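Local coordinates for secondary thiamine-phosphate synthase enzyme (PDB 2CU5) that probably has thiamine-phosphate synthase activity, as a member of the UPF0047 (YjbQ) family, at the interface of chains A and B. Sequence-based numbering; all coordinates share one arbitrary frame. Chains: chain A/B, Conserved Hypothetical Protein TT1486.

The interface of chains A and B. Residues chain A 48-49, 55, 108; chain B 41, 76, 84.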
ATOM      1  N   GLN A  48      -1.164  -2.621 -12.022  1.00 15.41           N
ATOM      2  CA  GLN A  48      -0.971  -4.013 -12.393  1.00 17.59           C
ATOM      3  C   GLN A  48      -1.003  -4.233 -13.897  1.00 18.42           C
ATOM      4  O   GLN A  48      -1.040  -3.279 -14.672  1.00 19.00           O
ATOM      5  CB  GLN A  48      -2.023  -4.889 -11.705  1.00 15.96           C
ATOM      6  CG  GLN A  48      -1.500  -5.595 -10.460  1.00 16.23           C
ATOM      7  CD  GLN A  48      -0.336  -6.509 -10.785  1.00 13.78           C
ATOM      8  OE1 GLN A  48      -0.376  -7.250 -11.767  1.00 17.19           O
ATOM      9  NE2 GLN A  48       0.702  -6.470  -9.961  1.00 17.13           N
ATOM     10  N   GLU A  49      -0.989  -5.495 -14.311  1.00 19.11           N
ATOM     11  CA  GLU A  49      -0.986  -5.816 -15.731  1.00 18.79           C
ATOM     12  C   GLU A  49      -2.375  -5.959 -16.340  1.00 19.77           C
ATOM     13  O   GLU A  49      -3.240  -6.650 -15.796  1.00 19.31           O
ATOM     14  CB  GLU A  49      -0.203  -7.107 -15.978  1.00 18.46           C
ATOM     15  CG  GLU A  49       0.109  -7.327 -17.447  1.00 19.85           C
ATOM     16  CD  GLU A  49       0.622  -8.714 -17.749  1.00 20.93           C
ATOM     17  OE1 GLU A  49       1.449  -9.240 -16.974  1.00 19.03           O
ATOM     18  OE2 GLU A  49       0.202  -9.273 -18.779  1.00 23.79           O
ATOM     19  N   VAL A  55      -4.698 -12.030 -15.849  1.00 18.31           N
ATOM     20  CA  VAL A  55      -4.010 -11.545 -14.657  1.00 16.81           C
ATOM     21  C   VAL A  55      -5.055 -10.951 -13.707  1.00 17.57           C
ATOM     22  O   VAL A  55      -5.098 -11.289 -12.520  1.00 16.75           O
ATOM     23  CB  VAL A  55      -2.932 -10.476 -15.011  1.00 17.58           C
ATOM     24  CG1 VAL A  55      -2.469  -9.749 -13.755  1.00 17.65           C
ATOM     25  CG2 VAL A  55      -1.733 -11.146 -15.668  1.00 17.55           C
ATOM     26  N   TRP A 108       4.399  -3.404 -18.798  1.00 22.93           N
ATOM     27  CA  TRP A 108       3.182  -4.176 -18.544  1.00 22.12           C
ATOM     28  C   TRP A 108       2.317  -3.613 -17.429  1.00 22.05           C
ATOM     29  O   TRP A 108       1.558  -4.354 -16.801  1.00 21.47           O
ATOM     30  CB  TRP A 108       3.538  -5.623 -18.208  1.00 22.09           C
ATOM     31  CG  TRP A 108       4.392  -6.269 -19.241  1.00 23.51           C
ATOM     32  CD1 TRP A 108       5.747  -6.433 -19.201  1.00 23.26           C
ATOM     33  CD2 TRP A 108       3.958  -6.804 -20.496  1.00 23.82           C
ATOM     34  NE1 TRP A 108       6.185  -7.038 -20.355  1.00 24.87           N
ATOM     35  CE2 TRP A 108       5.107  -7.276 -21.168  1.00 24.56           C
ATOM     36  CE3 TRP A 108       2.710  -6.929 -21.119  1.00 23.82           C
ATOM     37  CZ2 TRP A 108       5.045  -7.866 -22.437  1.00 25.43           C
ATOM     38  CZ3 TRP A 108       2.648  -7.517 -22.382  1.00 25.61           C
ATOM     39  CH2 TRP A 108       3.812  -7.978 -23.025  1.00 23.40           C
TER
ATOM     40  N   THR B  41       5.254  -5.699 -12.367  1.00 15.43           N
ATOM     41  CA  THR B  41       4.003  -6.181 -11.801  1.00 15.45           C
ATOM     42  C   THR B  41       4.137  -7.472 -10.993  1.00 16.51           C
ATOM     43  O   THR B  41       3.140  -7.966 -10.470  1.00 16.63           O
ATOM     44  CB  THR B  41       2.955  -6.433 -12.907  1.00 16.16           C
ATOM     45  OG1 THR B  41       3.467  -7.401 -13.829  1.00 17.32           O
ATOM     46  CG2 THR B  41       2.634  -5.136 -13.659  1.00 15.52           C
ATOM     47  N   HIS B  76      -4.232 -17.561 -15.787  1.00 22.86           N
ATOM     48  CA  HIS B  76      -2.994 -16.971 -16.296  1.00 23.07           C
ATOM     49  C   HIS B  76      -2.002 -18.123 -16.440  1.00 24.82           C
ATOM     50  O   HIS B  76      -1.300 -18.481 -15.491  1.00 23.21           O
ATOM     51  CB  HIS B  76      -2.476 -15.927 -15.303  1.00 21.62           C
ATOM     52  CG  HIS B  76      -1.278 -15.168 -15.780  1.00 21.78           C
ATOM     53  ND1 HIS B  76      -1.247 -14.504 -16.988  1.00 22.02           N
ATOM     54  CD2 HIS B  76      -0.082 -14.936 -15.192  1.00 21.45           C
ATOM     55  CE1 HIS B  76      -0.083 -13.892 -17.121  1.00 22.89           C
ATOM     56  NE2 HIS B  76       0.642 -14.138 -16.045  1.00 22.19           N
ATOM     57  N   HIS B  84       1.872 -11.765  -9.079  1.00 13.35           N
ATOM     58  CA  HIS B  84       1.078 -10.571  -9.347  1.00 14.49           C
ATOM     59  C   HIS B  84       0.302 -10.214  -8.077  1.00 14.24           C
ATOM     60  O   HIS B  84       0.207  -9.043  -7.702  1.00 15.02           O
ATOM     61  CB  HIS B  84       0.106 -10.827 -10.503  1.00 13.89           C
ATOM     62  CG  HIS B  84       0.741 -10.734 -11.855  1.00 14.50           C
ATOM     63  ND1 HIS B  84       0.956  -9.530 -12.493  1.00 14.90           N
ATOM     64  CD2 HIS B  84       1.231 -11.688 -12.680  1.00 16.35           C
ATOM     65  CE1 HIS B  84       1.549  -9.748 -13.654  1.00 15.39           C
ATOM     66  NE2 HIS B  84       1.727 -11.049 -13.791  1.00 13.90           N
TER
HETATM   67  O   HOH W   1       2.744 -11.850 -16.258  1.00 27.15           O
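The side-chain amide oxygen OE1 of A:Gln48 takes two donors, one from each chain. Across the interface, ring nitrogen ND1 of B:His84 donates to OE1 of A:Gln48 at 2.7 Å, on a lone pair in the carbonyl plane. The amide and imidazole planes stand 80° apart. The backbone N of A:Glu49 reaches OE1 of A:Gln48 from above that plane, at 3.2 Å. On the other branch, NE2 of A:Gln48 gives a nearly straight bond to the backbone O of B:Thr41, 2.9 Å long. Both ends of the amide are thus used, which fixes its flip. The bend at chi2 (-60°) turns the amide toward chain B. A leucine here would probably leave ND1 of B:His84 and the carbonyl of B:Thr41 without these mates, and the imidazole freer to turn.

A:Val55, on helix 53-66, packs its two methyls on two histidines of chain B. With chi1 at 166° the methyls are splayed: CG1 of A:Val55 sits over one face of the B:His84 ring, 3.9 Å from its centroid, and CG2 lies over the B:His76 ring. The deposited assembly is a trimer and this patch lies between two copies; whether it forms in solution, or whether B:His76 and B:His84 serve catalysis, the structure alone does not show. Water 1 joins the two imidazoles to A:Glu49: it lies 2.8 Å from NE2 of B:His84, in the ring plane, and 3.0 Å from carboxylate OE1 of A:Glu49.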